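Local atomic coordinates of putative efflux transporter (PDB entry 4L8J), a protein that probably serves as the periplasmic membrane-fusion (adaptor) subunit of an efflux pump, as in other members of the HlyD secretion family. Residues Gly53-Lys58 with Asp227-Asp232; Ala184-Glu189 with Ala200-Tyr205; Glu204-Ser209 with Gly214-Ile219. All coordinates share one frame; numbering follows the deposited sequence.

Interaction 1: residues Gly53-Lys58 with Asp227-Asp232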
loop_
_atom_site.group_PDB
_atom_site.type_symbol
_atom_site.label_atom_id
_atom_site.label_comp_id
_atom_site.label_asym_id
_atom_site.label_seq_id
_atom_site.Cartn_x
_atom_site.Cartn_y
_atom_site.Cartn_z
ATOM N N GLY A 53 -11.317 54.704 -21.743
ATOM C CA GLY A 53 -10.880 53.376 -22.169
ATOM C C GLY A 53 -9.420 53.313 -22.567
ATOM O O GLY A 53 -8.866 52.222 -22.732
ATOM N N GLN A 54 -8.781 54.488 -22.733
ATOM C CA GLN A 54 -7.380 54.584 -23.111
ATOM C C GLN A 54 -6.481 54.103 -21.986
ATOM O O GLN A 54 -6.711 54.397 -20.805
ATOM C CB GLN A 54 -7.018 56.025 -23.503
ATOM C CG GLN A 54 -5.561 56.234 -23.954
ATOM C CD GLN A 54 -5.368 57.598 -24.558
ATOM O OE1 GLN A 54 -6.334 58.325 -24.823
ATOM N NE2 GLN A 54 -4.115 57.976 -24.793
ATOM N N ARG A 55 -5.444 53.366 -22.373
ATOM C CA ARG A 55 -4.429 52.857 -21.464
ATOM C C ARG A 55 -3.280 53.836 -21.481
ATOM O O ARG A 55 -2.769 54.186 -22.548
ATOM C CB ARG A 55 -3.999 51.430 -21.871
ATOM C CG ARG A 55 -5.146 50.417 -21.781
ATOM C CD ARG A 55 -4.779 49.031 -22.284
ATOM N NE ARG A 55 -5.963 48.176 -22.395
ATOM C CZ ARG A 55 -6.728 48.078 -23.480
ATOM N NH1 ARG A 55 -6.438 48.779 -24.573
ATOM N NH2 ARG A 55 -7.788 47.281 -23.484
ATOM N N VAL A 56 -2.943 54.358 -20.309
ATOM C CA VAL A 56 -1.892 55.347 -20.140
ATOM C C VAL A 56 -0.785 54.781 -19.247
ATOM O O VAL A 56 -1.007 53.841 -18.485
ATOM C CB VAL A 56 -2.407 56.721 -19.629
ATOM C CG1 VAL A 56 -3.443 57.307 -20.569
ATOM C CG2 VAL A 56 -2.941 56.647 -18.203
ATOM N N LYS A 57 0.405 55.362 -19.372
ATOM C CA LYS A 57 1.598 55.025 -18.610
ATOM C C LYS A 57 1.868 56.112 -17.575
ATOM O O LYS A 57 1.481 57.256 -17.781
ATOM C CB LYS A 57 2.811 54.900 -19.570
ATOM C CG LYS A 57 2.715 53.755 -20.607
ATOM C CD LYS A 57 2.914 52.338 -20.013
ATOM C CE LYS A 57 4.366 51.980 -19.747
ATOM N NZ LYS A 57 4.508 50.642 -19.108
ATOM N N LYS A 58 2.574 55.767 -16.477
ATOM C CA LYS A 58 2.980 56.722 -15.454
ATOM C C LYS A 58 3.753 57.862 -16.132
ATOM O O LYS A 58 4.581 57.594 -17.009
ATOM C CB LYS A 58 3.846 56.013 -14.384
ATOM C CG LYS A 58 4.469 56.963 -13.362
ATOM C CD LYS A 58 5.372 56.262 -12.364
ATOM C CE LYS A 58 5.985 57.254 -11.408
ATOM N NZ LYS A 58 6.548 56.580 -10.209
ATOM N N ASP A 227 -1.834 39.648 -22.207
ATOM C CA ASP A 227 -1.923 40.936 -22.895
ATOM C C ASP A 227 -3.334 41.466 -22.666
ATOM O O ASP A 227 -4.303 40.863 -23.140
ATOM C CB ASP A 227 -1.616 40.719 -24.389
ATOM C CG ASP A 227 -1.319 41.955 -25.217
ATOM O OD1 ASP A 227 -1.735 43.068 -24.805
ATOM O OD2 ASP A 227 -0.712 41.807 -26.301
ATOM N N ARG A 228 -3.458 42.550 -21.888
ATOM C CA ARG A 228 -4.762 43.116 -21.519
ATOM C C ARG A 228 -5.462 43.836 -22.691
ATOM O O ARG A 228 -6.663 44.113 -22.600
ATOM C CB ARG A 228 -4.634 44.035 -20.301
ATOM C CG ARG A 228 -4.239 43.263 -19.044
ATOM C CD ARG A 228 -4.153 44.139 -17.813
ATOM N NE ARG A 228 -5.476 44.420 -17.264
ATOM C CZ ARG A 228 -5.713 44.673 -15.983
ATOM N NH1 ARG A 228 -4.721 44.650 -15.101
ATOM N NH2 ARG A 228 -6.951 44.912 -15.565
ATOM N N THR A 229 -4.736 44.082 -23.801
ATOM C CA THR A 229 -5.314 44.644 -25.027
ATOM C C THR A 229 -6.100 43.524 -25.740
ATOM O O THR A 229 -7.081 43.819 -26.419
ATOM C CB THR A 229 -4.241 45.269 -25.941
ATOM O OG1 THR A 229 -3.534 44.240 -26.629
ATOM C CG2 THR A 229 -3.267 46.179 -25.188
ATOM N N ILE A 230 -5.661 42.244 -25.574
ATOM C CA ILE A 230 -6.306 41.044 -26.134
ATOM C C ILE A 230 -7.304 40.474 -25.111
ATOM O O ILE A 230 -8.463 40.232 -25.456
ATOM C CB ILE A 230 -5.265 39.966 -26.564
ATOM C CG1 ILE A 230 -4.270 40.516 -27.605
ATOM C CG2 ILE A 230 -5.946 38.675 -27.061
ATOM C CD1 ILE A 230 -2.935 39.710 -27.707
ATOM N N TYR A 231 -6.839 40.225 -23.864
ATOM C CA TYR A 231 -7.676 39.662 -22.800
ATOM C C TYR A 231 -8.167 40.776 -21.883
ATOM O O TYR A 231 -7.487 41.151 -20.925
ATOM C CB TYR A 231 -6.917 38.567 -22.025
ATOM C CG TYR A 231 -6.337 37.501 -22.925
ATOM C CD1 TYR A 231 -7.134 36.478 -23.426
ATOM C CD2 TYR A 231 -4.990 37.522 -23.287
ATOM C CE1 TYR A 231 -6.607 35.497 -24.258
ATOM C CE2 TYR A 231 -4.450 36.545 -24.119
ATOM C CZ TYR A 231 -5.263 35.529 -24.596
ATOM O OH TYR A 231 -4.751 34.570 -25.435
ATOM N N ASP A 232 -9.358 41.308 -22.201
ATOM C CA ASP A 232 -9.992 42.410 -21.483
ATOM C C ASP A 232 -10.772 41.862 -20.291
ATOM O O ASP A 232 -11.967 41.566 -20.388
ATOM C CB ASP A 232 -10.898 43.222 -22.440
ATOM C CG ASP A 232 -11.353 44.551 -21.883
ATOM O OD1 ASP A 232 -10.480 45.380 -21.532
ATOM O OD2 ASP A 232 -12.584 44.776 -21.815
#
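Arg55 makes the whole contact from its side, reaching across to the turn 227-232 with its guanidinium group. Arg55 NH2 lies 3.5 Å from Arg228 O, which approaches obliquely. Arg55 NH2 also forms a long salt bridge, 3.8 Å, with Asp232 OD1. That oxygen sits at the edge of the guanidinium, near its plane, while the carboxylate and guanidinium planes are 89° apart, almost perpendicular. Thr229 CA lies over one face, offset toward the rim, and Thr229 CG2 is 4.1 Å from Arg55 NH1. The Arg55 chain is extended from CG to NE, which carries the charge from the strand to the turn. The strand 55-56 is an edge strand, within this chain, of a four-stranded sheet in the barrel-sandwich (lipoyl-like) part of the adaptor. The turn belongs to the loop between strands 215-221 and 238-246 of the beta-barrel, so the contact bridges two parts of the fold at the surface. Within the turn, Asp227 OD1 takes a 2.8 Å hydrogen bond from Thr229 OG1, and Asp227 O accepts one from Tyr231 N. Further out, Tyr231 packs edge-to-face against Phe198 and Tyr193, and the Tyr193 hydroxyl is hydrogen-bonded to Asp232 N.

Interaction 2: residues Ala184-Glu189 with Ala200-Tyr205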
loop_
_atom_site.group_PDB
_atom_site.type_symbol
_atom_site.label_atom_id
_atom_site.label_comp_id
_atom_site.label_asym_id
_atom_site.label_seq_id
_atom_site.Cartn_x
_atom_site.Cartn_y
_atom_site.Cartn_z
ATOM N N ALA A 184 3.966 24.894 -4.824
ATOM C CA ALA A 184 2.568 24.788 -5.285
ATOM C C ALA A 184 2.366 25.830 -6.410
ATOM O O ALA A 184 2.920 26.932 -6.317
ATOM C CB ALA A 184 1.615 25.061 -4.117
ATOM N N THR A 185 1.684 25.473 -7.502
ATOM C CA THR A 185 1.475 26.414 -8.613
ATOM C C THR A 185 -0.012 26.769 -8.767
ATOM O O THR A 185 -0.872 26.019 -8.324
ATOM C CB THR A 185 2.045 25.850 -9.945
ATOM O OG1 THR A 185 1.306 24.692 -10.321
ATOM C CG2 THR A 185 3.556 25.540 -9.871
ATOM N N PHE A 186 -0.298 27.913 -9.391
ATOM C CA PHE A 186 -1.650 28.414 -9.672
ATOM C C PHE A 186 -1.742 28.754 -11.126
ATOM O O PHE A 186 -0.911 29.519 -11.625
ATOM C CB PHE A 186 -2.001 29.663 -8.823
ATOM C CG PHE A 186 -1.784 29.534 -7.337
ATOM C CD1 PHE A 186 -0.533 29.755 -6.778
ATOM C CD2 PHE A 186 -2.831 29.180 -6.492
ATOM C CE1 PHE A 186 -0.334 29.637 -5.398
ATOM C CE2 PHE A 186 -2.637 29.079 -5.112
ATOM C CZ PHE A 186 -1.393 29.300 -4.577
ATOM N N LYS A 187 -2.737 28.181 -11.809
ATOM C CA LYS A 187 -3.000 28.445 -13.225
ATOM C C LYS A 187 -4.442 28.914 -13.348
ATOM O O LYS A 187 -5.345 28.263 -12.814
ATOM C CB LYS A 187 -2.726 27.206 -14.102
ATOM C CG LYS A 187 -1.318 26.612 -13.982
ATOM C CD LYS A 187 -0.286 27.290 -14.875
ATOM C CE LYS A 187 1.105 26.726 -14.669
ATOM N NZ LYS A 187 1.794 27.376 -13.526
ATOM N N VAL A 188 -4.646 30.066 -14.001
ATOM C CA VAL A 188 -5.964 30.681 -14.171
ATOM C C VAL A 188 -6.496 30.544 -15.581
ATOM O O VAL A 188 -5.818 30.857 -16.557
ATOM C CB VAL A 188 -5.932 32.181 -13.764
ATOM C CG1 VAL A 188 -7.287 32.877 -14.014
ATOM C CG2 VAL A 188 -5.510 32.330 -12.316
ATOM N N GLU A 189 -7.755 30.173 -15.654
ATOM C CA GLU A 189 -8.509 30.142 -16.890
ATOM C C GLU A 189 -9.761 31.016 -16.684
ATOM O O GLU A 189 -10.576 30.691 -15.826
ATOM C CB GLU A 189 -8.852 28.693 -17.288
ATOM C CG GLU A 189 -9.419 28.617 -18.707
ATOM C CD GLU A 189 -9.974 27.268 -19.127
ATOM O OE1 GLU A 189 -10.233 26.414 -18.249
ATOM O OE2 GLU A 189 -10.165 27.075 -20.346
ATOM N N ALA A 200 -0.096 32.241 -12.523
ATOM C CA ALA A 200 -0.380 33.238 -11.523
ATOM C C ALA A 200 0.519 32.986 -10.356
ATOM O O ALA A 200 0.946 31.850 -10.156
ATOM C CB ALA A 200 -1.850 33.163 -11.104
ATOM N N ARG A 201 0.821 34.022 -9.583
ATOM C CA ARG A 201 1.645 33.828 -8.409
ATOM C C ARG A 201 0.855 34.151 -7.152
ATOM O O ARG A 201 -0.038 34.994 -7.173
ATOM C CB ARG A 201 2.947 34.658 -8.478
ATOM C CG ARG A 201 2.736 36.167 -8.514
ATOM C CD ARG A 201 4.023 36.932 -8.246
ATOM N NE ARG A 201 3.723 38.223 -7.620
ATOM C CZ ARG A 201 3.414 39.321 -8.297
ATOM N NH1 ARG A 201 3.398 39.307 -9.623
ATOM N NH2 ARG A 201 3.112 40.441 -7.653
ATOM N N LEU A 202 1.255 33.549 -6.033
ATOM C CA LEU A 202 0.636 33.828 -4.757
ATOM C C LEU A 202 0.923 35.245 -4.303
ATOM O O LEU A 202 2.083 35.646 -4.273
ATOM C CB LEU A 202 1.156 32.844 -3.690
ATOM C CG LEU A 202 0.585 33.026 -2.286
ATOM C CD1 LEU A 202 -0.963 32.817 -2.270
ATOM C CD2 LEU A 202 1.262 32.089 -1.325
ATOM N N GLU A 203 -0.111 35.981 -3.889
ATOM C CA GLU A 203 0.140 37.273 -3.301
ATOM C C GLU A 203 0.122 37.100 -1.789
ATOM O O GLU A 203 1.029 37.565 -1.101
ATOM C CB GLU A 203 -0.842 38.358 -3.756
ATOM C CG GLU A 203 -0.471 39.690 -3.102
ATOM C CD GLU A 203 -1.280 40.924 -3.442
ATOM O OE1 GLU A 203 -2.521 40.890 -3.293
ATOM O OE2 GLU A 203 -0.655 41.957 -3.779
ATOM N N GLU A 204 -0.914 36.411 -1.273
ATOM C CA GLU A 204 -1.103 36.175 0.156
ATOM C C GLU A 204 -2.340 35.313 0.412
ATOM O O GLU A 204 -3.184 35.186 -0.459
ATOM C CB GLU A 204 -1.271 37.504 0.916
ATOM C CG GLU A 204 -2.524 38.253 0.476
ATOM C CD GLU A 204 -2.621 39.700 0.894
ATOM O OE1 GLU A 204 -1.586 40.406 0.860
ATOM O OE2 GLU A 204 -3.750 40.141 1.204
ATOM N N TYR A 205 -2.441 34.746 1.607
ATOM C CA TYR A 205 -3.647 34.038 2.033
ATOM C C TYR A 205 -3.793 34.218 3.524
ATOM O O TYR A 205 -2.776 34.289 4.226
ATOM C CB TYR A 205 -3.725 32.560 1.594
ATOM C CG TYR A 205 -2.674 31.604 2.124
ATOM C CD1 TYR A 205 -2.827 30.985 3.364
ATOM C CD2 TYR A 205 -1.611 31.194 1.319
ATOM C CE1 TYR A 205 -1.894 30.050 3.831
ATOM C CE2 TYR A 205 -0.695 30.233 1.756
ATOM C CZ TYR A 205 -0.828 29.678 3.021
ATOM O OH TYR A 205 0.089 28.750 3.443
HETATM O O HOH W 1 2.106 29.735 -9.730
#
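Phe186 and Ala200 meet where two neighbouring strands cross steeply, their short axes at 120° to each other, and a single direct backbone bond joins the segments. It runs from Ala200 N to Phe186 O, 3.0 Å long with an N-H...O angle of 145°. The steep angle is consistent with the strong bending of a closed barrel. A water accepts a hydrogen bond from Phe186 N. Its contact with Ala200 O is too short to be reliable, so a bridge between the strands is doubtful. Apolar side chains fill in beside the direct bond. Ala200 CB meets Val188 CG2 at 3.9 Å and lies 4.2 Å from Phe186 CB. The Phe186 torsion (chi1 -52°), with CG beside the backbone N, brings the ring across to Leu202, where Phe186 CE1 reaches Leu202 CB obliquely at 3.9 Å. Ala200 O lies at the edge of the Phe186 ring, near its plane. These strands form a hairpin of the six-stranded antiparallel barrel. Strand 238-246 pairs with the far side of 185-190, where Leu243 touches Phe186 and Cys239 touches Val188. Strand 215-221 flanks 198-205 and sends Ile219 against Val188. Leu179 of helix 176-180 packs on Phe186.

Interaction 3: residues Glu204-Ser209 with Gly214-Ile219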
loop_
_atom_site.group_PDB
_atom_site.type_symbol
_atom_site.label_atom_id
_atom_site.label_comp_id
_atom_site.label_asym_id
_atom_site.label_seq_id
_atom_site.Cartn_x
_atom_site.Cartn_y
_atom_site.Cartn_z
ATOM N N GLU A 204 -0.914 36.411 -1.273
ATOM C CA GLU A 204 -1.103 36.175 0.156
ATOM C C GLU A 204 -2.340 35.313 0.412
ATOM O O GLU A 204 -3.184 35.186 -0.459
ATOM C CB GLU A 204 -1.271 37.504 0.916
ATOM C CG GLU A 204 -2.524 38.253 0.476
ATOM C CD GLU A 204 -2.621 39.700 0.894
ATOM O OE1 GLU A 204 -1.586 40.406 0.860
ATOM O OE2 GLU A 204 -3.750 40.141 1.204
ATOM N N TYR A 205 -2.441 34.746 1.607
ATOM C CA TYR A 205 -3.647 34.038 2.033
ATOM C C TYR A 205 -3.793 34.218 3.524
ATOM O O TYR A 205 -2.776 34.289 4.226
ATOM C CB TYR A 205 -3.725 32.560 1.594
ATOM C CG TYR A 205 -2.674 31.604 2.124
ATOM C CD1 TYR A 205 -2.827 30.985 3.364
ATOM C CD2 TYR A 205 -1.611 31.194 1.319
ATOM C CE1 TYR A 205 -1.894 30.050 3.831
ATOM C CE2 TYR A 205 -0.695 30.233 1.756
ATOM C CZ TYR A 205 -0.828 29.678 3.021
ATOM O OH TYR A 205 0.089 28.750 3.443
ATOM N N LEU A 206 -5.045 34.345 4.003
ATOM C CA LEU A 206 -5.310 34.505 5.428
ATOM C C LEU A 206 -5.366 33.115 6.075
ATOM O O LEU A 206 -6.281 32.335 5.781
ATOM C CB LEU A 206 -6.611 35.298 5.663
ATOM C CG LEU A 206 -6.939 35.663 7.123
ATOM C CD1 LEU A 206 -5.866 36.608 7.746
ATOM C CD2 LEU A 206 -8.323 36.281 7.236
ATOM N N ASP A 207 -4.383 32.808 6.944
ATOM C CA ASP A 207 -4.321 31.503 7.598
ATOM C C ASP A 207 -4.640 31.563 9.099
ATOM O O ASP A 207 -3.759 31.777 9.929
ATOM C CB ASP A 207 -2.942 30.838 7.349
ATOM C CG ASP A 207 -2.624 29.496 8.010
ATOM O OD1 ASP A 207 -3.514 28.934 8.706
ATOM O OD2 ASP A 207 -1.478 29.012 7.845
ATOM N N ILE A 208 -5.911 31.325 9.417
ATOM C CA ILE A 208 -6.507 31.108 10.747
ATOM C C ILE A 208 -7.433 29.888 10.572
ATOM O O ILE A 208 -8.661 30.033 10.602
ATOM C CB ILE A 208 -7.250 32.322 11.403
ATOM C CG1 ILE A 208 -6.675 33.708 11.019
ATOM C CG2 ILE A 208 -7.337 32.126 12.925
ATOM C CD1 ILE A 208 -7.735 34.864 10.953
ATOM N N SER A 209 -6.837 28.698 10.293
ATOM C CA SER A 209 -7.567 27.435 10.046
ATOM C C SER A 209 -8.508 27.063 11.229
ATOM O O SER A 209 -9.499 26.351 11.033
ATOM C CB SER A 209 -6.591 26.293 9.759
ATOM N N GLY A 214 -12.856 28.766 5.935
ATOM C CA GLY A 214 -12.180 28.721 4.637
ATOM C C GLY A 214 -10.941 29.604 4.627
ATOM O O GLY A 214 -10.732 30.415 5.537
ATOM N N ILE A 215 -10.095 29.430 3.621
ATOM C CA ILE A 215 -8.847 30.193 3.499
ATOM C C ILE A 215 -8.966 31.180 2.339
ATOM O O ILE A 215 -8.854 30.756 1.195
ATOM C CB ILE A 215 -7.608 29.261 3.331
ATOM C CG1 ILE A 215 -7.552 28.192 4.440
ATOM C CG2 ILE A 215 -6.269 30.072 3.272
ATOM C CD1 ILE A 215 -6.861 26.929 3.987
ATOM N N PRO A 216 -9.194 32.483 2.610
ATOM C CA PRO A 216 -9.202 33.471 1.506
ATOM C C PRO A 216 -7.779 33.617 0.952
ATOM O O PRO A 216 -6.801 33.777 1.714
ATOM C CB PRO A 216 -9.718 34.777 2.152
ATOM C CG PRO A 216 -10.019 34.452 3.614
ATOM C CD PRO A 216 -9.369 33.123 3.933
ATOM N N VAL A 217 -7.663 33.464 -0.363
ATOM C CA VAL A 217 -6.395 33.506 -1.089
ATOM C C VAL A 217 -6.456 34.625 -2.120
ATOM O O VAL A 217 -7.450 34.751 -2.823
ATOM C CB VAL A 217 -6.076 32.149 -1.793
ATOM C CG1 VAL A 217 -4.694 32.192 -2.467
ATOM C CG2 VAL A 217 -6.146 30.951 -0.833
ATOM N N THR A 218 -5.357 35.356 -2.286
ATOM C CA THR A 218 -5.212 36.337 -3.357
ATOM C C THR A 218 -4.035 35.910 -4.218
ATOM O O THR A 218 -2.970 35.599 -3.699
ATOM C CB THR A 218 -5.079 37.780 -2.835
ATOM O OG1 THR A 218 -6.213 38.055 -2.027
ATOM C CG2 THR A 218 -5.084 38.794 -3.969
ATOM N N ILE A 219 -4.243 35.873 -5.537
ATOM C CA ILE A 219 -3.207 35.536 -6.488
ATOM C C ILE A 219 -3.119 36.689 -7.505
ATOM O O ILE A 219 -4.068 37.463 -7.628
ATOM C CB ILE A 219 -3.411 34.154 -7.165
ATOM C CG1 ILE A 219 -4.758 34.087 -7.949
ATOM C CG2 ILE A 219 -3.270 33.000 -6.154
ATOM C CD1 ILE A 219 -4.898 32.824 -8.872
HETATM O O HOH W 2 -8.074 30.800 7.507
#
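Glu204 and Thr218 exchange two backbone hydrogen bonds across the hairpin of strands 198-205 and 215-221. Thr218 N to Glu204 O is short and straight, 2.8 Å with an N-H...O angle of 174°. Glu204 N to Thr218 O is longer, 3.3 Å. A third bond, Leu206 N to Pro216 O at 2.9 Å, extends the pairing just past the strand end. Between them, Tyr205 and Val217 form an antiparallel non-hydrogen-bonded pair, and Tyr205 CA makes a CA-H...O contact with Pro216 O. Glu203 and Glu204 both face Thr218, a classic beta bulge. Water continues the pairing toward the turn: one molecule accepts from Ile208 N and lies 2.9 Å from Leu206 O, with a weak bond to Gly214 O.

Apolar contacts lie on both faces of the hairpin. Tyr205 has its CG between the backbone N and the carbonyl carbon (chi1 63°), which sets the ring beside Ile215, the two side chains pointing the same way. Tyr205 CD1 meets Ile215 CG2 at 3.6 Å, and Tyr205 CB meets Val217 CG2 at 3.8 Å. On the other face, Leu206 CB lies 3.9 Å from Pro216 CD, alongside the proline ring. Helix 176-180 covers the Tyr205 face through Leu176, Leu179 and Arg180, and Arg180 also forms a salt bridge with Asp207.

Pro216 has no N-H to return a bond to Leu206 O, which lies beside the water instead. Direct polar bonds between the segments come from the main chain, and side chains meet mainly through carbon.

Overall arrangement
Interactions 2 and 3 hold the same barrel sheet and share strand 198-205, including Glu204 and Tyr205. Their centres are about 12 Å apart, and they touch, with a probable hydrogen bond from Glu203 N to Thr218 O. Interaction 2 is buried; interaction 3 is partly buried and has the fuller backbone pairing. Both combine main-chain bonds, a water and apolar side chains. Interaction 1 differs: it lies on the surface, joins the barrel-sandwich part to a barrel loop, and relies on one arginine and a long salt bridge. It touches neither of the others, its centre lying about 22 Å from that of interaction 2 and about 29 Å from that of interaction 3.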